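Local structure of DUF3194 domain-containing protein (Thermococcus onnurineus, 3UEB) at residues A[32-37]-A[64-69]; A[40-45]-A[70-75]. The protein is of unknown function but belongs to the UPF0440 (DUF3194) family and has an alpha and beta fold, with two copies in the assembly. One frame throughout, in Å; residues are numbered along the deposited sequence.

Contact 1: residues A[32-37]-A[64-69]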
loop_
_atom_site.group_PDB
_atom_site.type_symbol
_atom_site.label_atom_id
_atom_site.label_comp_id
_atom_site.label_asym_id
_atom_site.label_seq_id
_atom_site.Cartn_x
_atom_site.Cartn_y
_atom_site.Cartn_z
ATOM N N GLU A 32 0.400 3.684 -5.062
ATOM C CA GLU A 32 -0.894 4.136 -5.547
ATOM C C GLU A 32 -0.886 4.477 -7.034
ATOM O O GLU A 32 -1.909 4.371 -7.705
ATOM C CB GLU A 32 -1.368 5.310 -4.682
ATOM C CG GLU A 32 -1.406 4.905 -3.203
ATOM C CD GLU A 32 -1.800 6.025 -2.260
ATOM O OE1 GLU A 32 -1.840 7.194 -2.703
ATOM O OE2 GLU A 32 -2.058 5.721 -1.067
ATOM N N THR A 33 0.265 4.884 -7.559
ATOM C CA THR A 33 0.349 5.165 -8.987
ATOM C C THR A 33 0.127 3.819 -9.685
ATOM O O THR A 33 -0.563 3.733 -10.694
ATOM C CB THR A 33 1.744 5.718 -9.381
ATOM O OG1 THR A 33 1.918 7.027 -8.812
ATOM C CG2 THR A 33 1.884 5.801 -10.902
ATOM N N ILE A 34 0.711 2.767 -9.124
ATOM C CA ILE A 34 0.584 1.431 -9.691
ATOM C C ILE A 34 -0.850 0.905 -9.588
ATOM O O ILE A 34 -1.357 0.295 -10.531
ATOM C CB ILE A 34 1.559 0.456 -9.000
ATOM C CG1 ILE A 34 3.000 0.876 -9.316
ATOM C CG2 ILE A 34 1.297 -0.974 -9.467
ATOM C CD1 ILE A 34 4.071 0.063 -8.609
ATOM N N ILE A 35 -1.504 1.149 -8.452
ATOM C CA ILE A 35 -2.885 0.702 -8.253
ATOM C C ILE A 35 -3.796 1.439 -9.235
ATOM O O ILE A 35 -4.642 0.836 -9.901
ATOM C CB ILE A 35 -3.380 0.994 -6.812
ATOM C CG1 ILE A 35 -2.531 0.226 -5.804
ATOM C CG2 ILE A 35 -4.849 0.598 -6.661
ATOM C CD1 ILE A 35 -2.766 0.660 -4.363
ATOM N N ASP A 36 -3.625 2.753 -9.310
ATOM C CA ASP A 36 -4.427 3.555 -10.220
ATOM C C ASP A 36 -4.273 3.039 -11.641
ATOM O O ASP A 36 -5.258 2.847 -12.350
ATOM C CB ASP A 36 -3.996 5.028 -10.169
ATOM C CG ASP A 36 -4.428 5.719 -8.889
ATOM O OD1 ASP A 36 -5.199 5.106 -8.119
ATOM O OD2 ASP A 36 -4.002 6.873 -8.660
ATOM N N TYR A 37 -3.031 2.804 -12.051
ATOM C CA TYR A 37 -2.772 2.336 -13.401
ATOM C C TYR A 37 -3.507 1.044 -13.723
ATOM O O TYR A 37 -4.097 0.917 -14.784
ATOM C CB TYR A 37 -1.283 2.118 -13.629
ATOM C CG TYR A 37 -0.917 2.170 -15.087
ATOM C CD1 TYR A 37 -0.583 3.380 -15.693
ATOM C CD2 TYR A 37 -0.929 1.020 -15.871
ATOM C CE1 TYR A 37 -0.265 3.444 -17.047
ATOM C CE2 TYR A 37 -0.618 1.073 -17.227
ATOM C CZ TYR A 37 -0.288 2.289 -17.805
ATOM O OH TYR A 37 0.016 2.361 -19.144
ATOM N N LEU A 64 13.293 1.992 -0.202
ATOM C CA LEU A 64 11.941 1.616 -0.541
ATOM C C LEU A 64 11.898 0.394 -1.434
ATOM O O LEU A 64 12.711 0.238 -2.347
ATOM C CB LEU A 64 11.240 2.791 -1.233
ATOM C CG LEU A 64 9.828 2.571 -1.787
ATOM C CD1 LEU A 64 8.838 2.262 -0.651
ATOM C CD2 LEU A 64 9.402 3.823 -2.531
ATOM N N GLU A 65 10.948 -0.483 -1.149
ATOM C CA GLU A 65 10.763 -1.678 -1.941
ATOM C C GLU A 65 9.286 -1.745 -2.268
ATOM O O GLU A 65 8.436 -1.517 -1.409
ATOM C CB GLU A 65 11.220 -2.926 -1.179
ATOM C CG GLU A 65 12.715 -2.910 -0.849
ATOM C CD GLU A 65 13.285 -4.290 -0.543
ATOM O OE1 GLU A 65 14.513 -4.393 -0.324
ATOM O OE2 GLU A 65 12.510 -5.273 -0.526
ATOM N N ILE A 66 8.984 -2.015 -3.530
ATOM C CA ILE A 66 7.600 -2.099 -3.968
ATOM C C ILE A 66 7.389 -3.456 -4.600
ATOM O O ILE A 66 8.155 -3.873 -5.464
ATOM C CB ILE A 66 7.270 -1.026 -5.012
ATOM C CG1 ILE A 66 7.359 0.366 -4.387
ATOM C CG2 ILE A 66 5.895 -1.285 -5.597
ATOM C CD1 ILE A 66 6.359 0.613 -3.274
ATOM N N GLU A 67 6.347 -4.145 -4.166
ATOM C CA GLU A 67 6.062 -5.453 -4.709
ATOM C C GLU A 67 4.671 -5.443 -5.317
ATOM O O GLU A 67 3.701 -5.054 -4.665
ATOM C CB GLU A 67 6.167 -6.503 -3.608
ATOM C CG GLU A 67 6.091 -7.925 -4.117
ATOM C CD GLU A 67 6.671 -8.919 -3.128
ATOM O OE1 GLU A 67 6.583 -10.138 -3.399
ATOM O OE2 GLU A 67 7.217 -8.474 -2.086
ATOM N N VAL A 68 4.583 -5.861 -6.576
ATOM C CA VAL A 68 3.308 -5.894 -7.279
ATOM C C VAL A 68 2.921 -7.318 -7.658
ATOM O O VAL A 68 3.756 -8.090 -8.137
ATOM C CB VAL A 68 3.356 -5.065 -8.592
ATOM C CG1 VAL A 68 1.946 -4.872 -9.135
ATOM C CG2 VAL A 68 4.032 -3.734 -8.354
ATOM N N TYR A 69 1.660 -7.668 -7.424
ATOM C CA TYR A 69 1.150 -8.976 -7.796
ATOM C C TYR A 69 -0.207 -8.714 -8.433
ATOM O O TYR A 69 -1.052 -8.031 -7.857
ATOM C CB TYR A 69 0.983 -9.904 -6.587
ATOM C CG TYR A 69 0.286 -11.203 -6.951
ATOM C CD1 TYR A 69 0.974 -12.233 -7.594
ATOM C CD2 TYR A 69 -1.080 -11.373 -6.722
ATOM C CE1 TYR A 69 0.318 -13.394 -7.999
ATOM C CE2 TYR A 69 -1.742 -12.530 -7.127
ATOM C CZ TYR A 69 -1.038 -13.535 -7.763
ATOM O OH TYR A 69 -1.681 -14.687 -8.157
#

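Contact 2: residues A[40-45]-A[70-75]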
loop_
_atom_site.group_PDB
_atom_site.type_symbol
_atom_site.label_atom_id
_atom_site.label_comp_id
_atom_site.label_asym_id
_atom_site.label_seq_id
_atom_site.Cartn_x
_atom_site.Cartn_y
_atom_site.Cartn_z
ATOM N N ASP A 40 -7.244 1.679 -14.096
ATOM C CA ASP A 40 -7.605 2.586 -15.176
ATOM C C ASP A 40 -7.467 1.877 -16.513
ATOM O O ASP A 40 -7.946 2.369 -17.535
ATOM C CB ASP A 40 -6.715 3.836 -15.184
ATOM C CG ASP A 40 -7.033 4.794 -14.049
ATOM O OD1 ASP A 40 -8.218 4.903 -13.658
ATOM O OD2 ASP A 40 -6.094 5.454 -13.559
ATOM N N HIS A 41 -6.826 0.714 -16.511
ATOM C CA HIS A 41 -6.622 -0.016 -17.753
ATOM C C HIS A 41 -7.285 -1.386 -17.827
ATOM O O HIS A 41 -7.215 -2.069 -18.854
ATOM C CB HIS A 41 -5.122 -0.141 -18.039
ATOM C CG HIS A 41 -4.436 1.179 -18.221
ATOM N ND1 HIS A 41 -4.220 2.055 -17.178
ATOM C CD2 HIS A 41 -3.966 1.794 -19.332
ATOM C CE1 HIS A 41 -3.649 3.153 -17.640
ATOM N NE2 HIS A 41 -3.484 3.021 -18.944
ATOM N N LEU A 42 -7.919 -1.796 -16.740
ATOM C CA LEU A 42 -8.612 -3.077 -16.719
ATOM C C LEU A 42 -9.981 -2.836 -16.136
ATOM O O LEU A 42 -10.157 -1.952 -15.304
ATOM C CB LEU A 42 -7.875 -4.105 -15.852
ATOM C CG LEU A 42 -6.562 -4.716 -16.337
ATOM C CD1 LEU A 42 -6.057 -5.678 -15.279
ATOM C CD2 LEU A 42 -6.767 -5.449 -17.655
ATOM N N THR A 43 -10.965 -3.597 -16.584
ATOM C CA THR A 43 -12.296 -3.427 -16.029
ATOM C C THR A 43 -12.256 -4.059 -14.642
ATOM O O THR A 43 -11.372 -4.861 -14.355
ATOM C CB THR A 43 -13.352 -4.135 -16.879
ATOM O OG1 THR A 43 -14.652 -3.831 -16.359
ATOM C CG2 THR A 43 -13.144 -5.622 -16.846
ATOM N N ARG A 44 -13.206 -3.705 -13.787
ATOM C CA ARG A 44 -13.248 -4.245 -12.435
ATOM C C ARG A 44 -13.205 -5.766 -12.459
ATOM O O ARG A 44 -12.431 -6.385 -11.735
ATOM C CB ARG A 44 -14.524 -3.790 -11.725
ATOM C CG ARG A 44 -14.758 -2.286 -11.763
ATOM C CD ARG A 44 -13.994 -1.536 -10.673
ATOM N NE ARG A 44 -14.844 -1.223 -9.522
ATOM C CZ ARG A 44 -15.130 -2.073 -8.539
ATOM N NH1 ARG A 44 -14.634 -3.307 -8.552
ATOM N NH2 ARG A 44 -15.915 -1.689 -7.539
ATOM N N SER A 45 -14.033 -6.365 -13.305
ATOM C CA SER A 45 -14.110 -7.812 -13.396
ATOM C C SER A 45 -12.816 -8.473 -13.856
ATOM O O SER A 45 -12.592 -9.648 -13.577
ATOM C CB SER A 45 -15.232 -8.214 -14.345
ATOM O OG SER A 45 -14.846 -7.957 -15.682
ATOM N N LEU A 70 -0.412 -9.254 -9.628
ATOM C CA LEU A 70 -1.662 -9.038 -10.342
ATOM C C LEU A 70 -2.134 -10.318 -10.985
ATOM O O LEU A 70 -1.353 -11.041 -11.596
ATOM C CB LEU A 70 -1.479 -7.957 -11.415
ATOM C CG LEU A 70 -2.680 -7.658 -12.321
ATOM C CD1 LEU A 70 -3.913 -7.350 -11.466
ATOM C CD2 LEU A 70 -2.353 -6.473 -13.226
ATOM N N GLU A 71 -3.428 -10.579 -10.850
ATOM C CA GLU A 71 -4.025 -11.777 -11.400
ATOM C C GLU A 71 -5.341 -11.444 -12.097
ATOM O O GLU A 71 -6.156 -10.680 -11.577
ATOM C CB GLU A 71 -4.276 -12.770 -10.265
ATOM C CG GLU A 71 -4.478 -14.208 -10.697
ATOM C CD GLU A 71 -4.827 -15.109 -9.532
ATOM O OE1 GLU A 71 -4.218 -14.951 -8.452
ATOM O OE2 GLU A 71 -5.705 -15.980 -9.695
ATOM N N VAL A 72 -5.538 -12.003 -13.284
ATOM C CA VAL A 72 -6.780 -11.794 -14.021
ATOM C C VAL A 72 -7.423 -13.174 -14.189
ATOM O O VAL A 72 -6.753 -14.191 -14.012
ATOM C CB VAL A 72 -6.524 -11.165 -15.420
ATOM C CG1 VAL A 72 -5.809 -9.836 -15.270
ATOM C CG2 VAL A 72 -5.711 -12.113 -16.286
ATOM N N PRO A 73 -8.729 -13.231 -14.513
ATOM C CA PRO A 73 -9.397 -14.530 -14.693
ATOM C C PRO A 73 -8.682 -15.369 -15.757
ATOM O O PRO A 73 -8.076 -14.821 -16.681
ATOM C CB PRO A 73 -10.809 -14.138 -15.123
ATOM C CG PRO A 73 -11.012 -12.816 -14.427
ATOM C CD PRO A 73 -9.687 -12.121 -14.662
ATOM N N ILE A 74 -8.755 -16.694 -15.630
ATOM C CA ILE A 74 -8.090 -17.586 -16.569
ATOM C C ILE A 74 -8.585 -17.494 -18.019
ATOM O O ILE A 74 -7.851 -17.848 -18.947
ATOM C CB ILE A 74 -8.197 -19.051 -16.102
ATOM C CG1 ILE A 74 -9.661 -19.506 -16.136
ATOM C CG2 ILE A 74 -7.644 -19.182 -14.678
ATOM C CD1 ILE A 74 -9.835 -20.998 -15.886
ATOM N N PHE A 75 -9.813 -17.010 -18.207
ATOM C CA PHE A 75 -10.407 -16.889 -19.535
ATOM C C PHE A 75 -10.190 -15.503 -20.145
ATOM O O PHE A 75 -10.592 -15.244 -21.283
ATOM C CB PHE A 75 -11.913 -17.194 -19.459
ATOM C CG PHE A 75 -12.654 -16.332 -18.477
ATOM C CD1 PHE A 75 -12.961 -15.011 -18.784
ATOM C CD2 PHE A 75 -12.992 -16.823 -17.220
ATOM C CE1 PHE A 75 -13.593 -14.184 -17.851
ATOM C CE2 PHE A 75 -13.622 -16.004 -16.286
ATOM C CZ PHE A 75 -13.921 -14.677 -16.605
#

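Contact 1: residues A[32-37]-A[64-69]
Ile34 meets Val68 and Ile66 through its two methyl-bearing branches, and it approaches the two in different ways. Ile34 and Val68 point at one another from helix and strand, tip to tip, across a CA to CA separation of 8.2 Å. Two methyls of Ile34 do the touching: Ile34 CD1 lies 3.8 Å from Val68 CG2, and beside it Ile34 CG2 rests 4.0 Å from Val68 CG1 and equally far from Val68 CG2, touching both prongs of the valine fork. Ile66 is met differently, for its side chain and that of Ile34 run past each other in opposite senses, and only the outer end is used, with Ile34 CD1 3.8 Å from Ile66 CG2. The chain of Ile34 is fully extended beyond CG1 (chi2 175°), which carries CD1 out to where it can touch both strand residues. Here helix 20-41 lies against strand 63-71, the central strand of a three-stranded antiparallel sheet, and the beta alternation turns Ile66 and Val68 to the helix while Glu67 points from the opposite face, where it forms a salt bridge with Lys8. Cut back to an alanine, Ile34 would lose both of these branches, and the methyls of Val68 and Ile66 would probably be left facing a gap in the buried core. Neighbouring strands flank the site, Ile66 also touching Ile11 and Met54, while Thr33, one residue before Ile34, packs on Arg90 and Ile94 of helix 80-104.

Contact 2: residues A[40-45]-A[70-75]
Leu42 leans toward Leu70 and Val72 where helix 20-41 has given way to the turn that leads into strand 49-56. This is one end of a split beta-alpha-beta arrangement: strands 6-14 and 49-56, joined through the helix, lie on either side of strand 63-71, whose end and following loop supply the partners. The touching parts, 42-45 and 70-73, run about 50° apart.

The apolar contacts are all made by one methyl. Leu42 CD1 lies 4.2 Å from Val72 CG1. Slightly looser is the approach of Leu42 CD1 to Leu70 CD2, at 4.3 Å. The leucine and valine side chains cross at about a right angle and meet through one methyl of each. The valine branch that reaches Leu42 is CG1, anti to the carbonyl carbon and beside the backbone N (chi1 -59°). Leu83 of helix 80-104 touches both Leu42 and Leu70, and Val47 and Val78 also pack on Leu42, making this a small apolar cluster at the end of the sheet.

Polar interactions lie around the cluster. Just before the turn, the ring of His41 stacks with that of Tyr37, and ND1 of the histidine is hydrogen-bonded to the Tyr37 carbonyl. Arg44 NH2 is hydrogen-bonded to the carbonyl oxygen of Leu18 of the second subunit.

Backbone meets ring at Ser45, whose carbonyl oxygen sits 3.6 Å from Pro73 CG in van der Waals contact. The same proline also packs within its own segment: Pro73 CB stands 3.4 Å above the plane of the Phe75 ring, offset toward the rim.

Contacts 1 and 2 pair the same two elements, helix 20-41 and strand 63-71, first along their length and then at and just beyond their C-terminal ends, with centres 16 Å apart. Their segments alternate along the chain, 32-37, 40-45, 64-69 and 70-75, so that strand 49-56 is enclosed in the loop of chain each contact closes. Contact 1 lies about 2 Å from the centre of the chain and is wholly buried; contact 2, about 17 Å from that centre, is only partly so. Residues near both touch the second subunit, which places this helix and its following turn in the dimer interface as well as against the sheet.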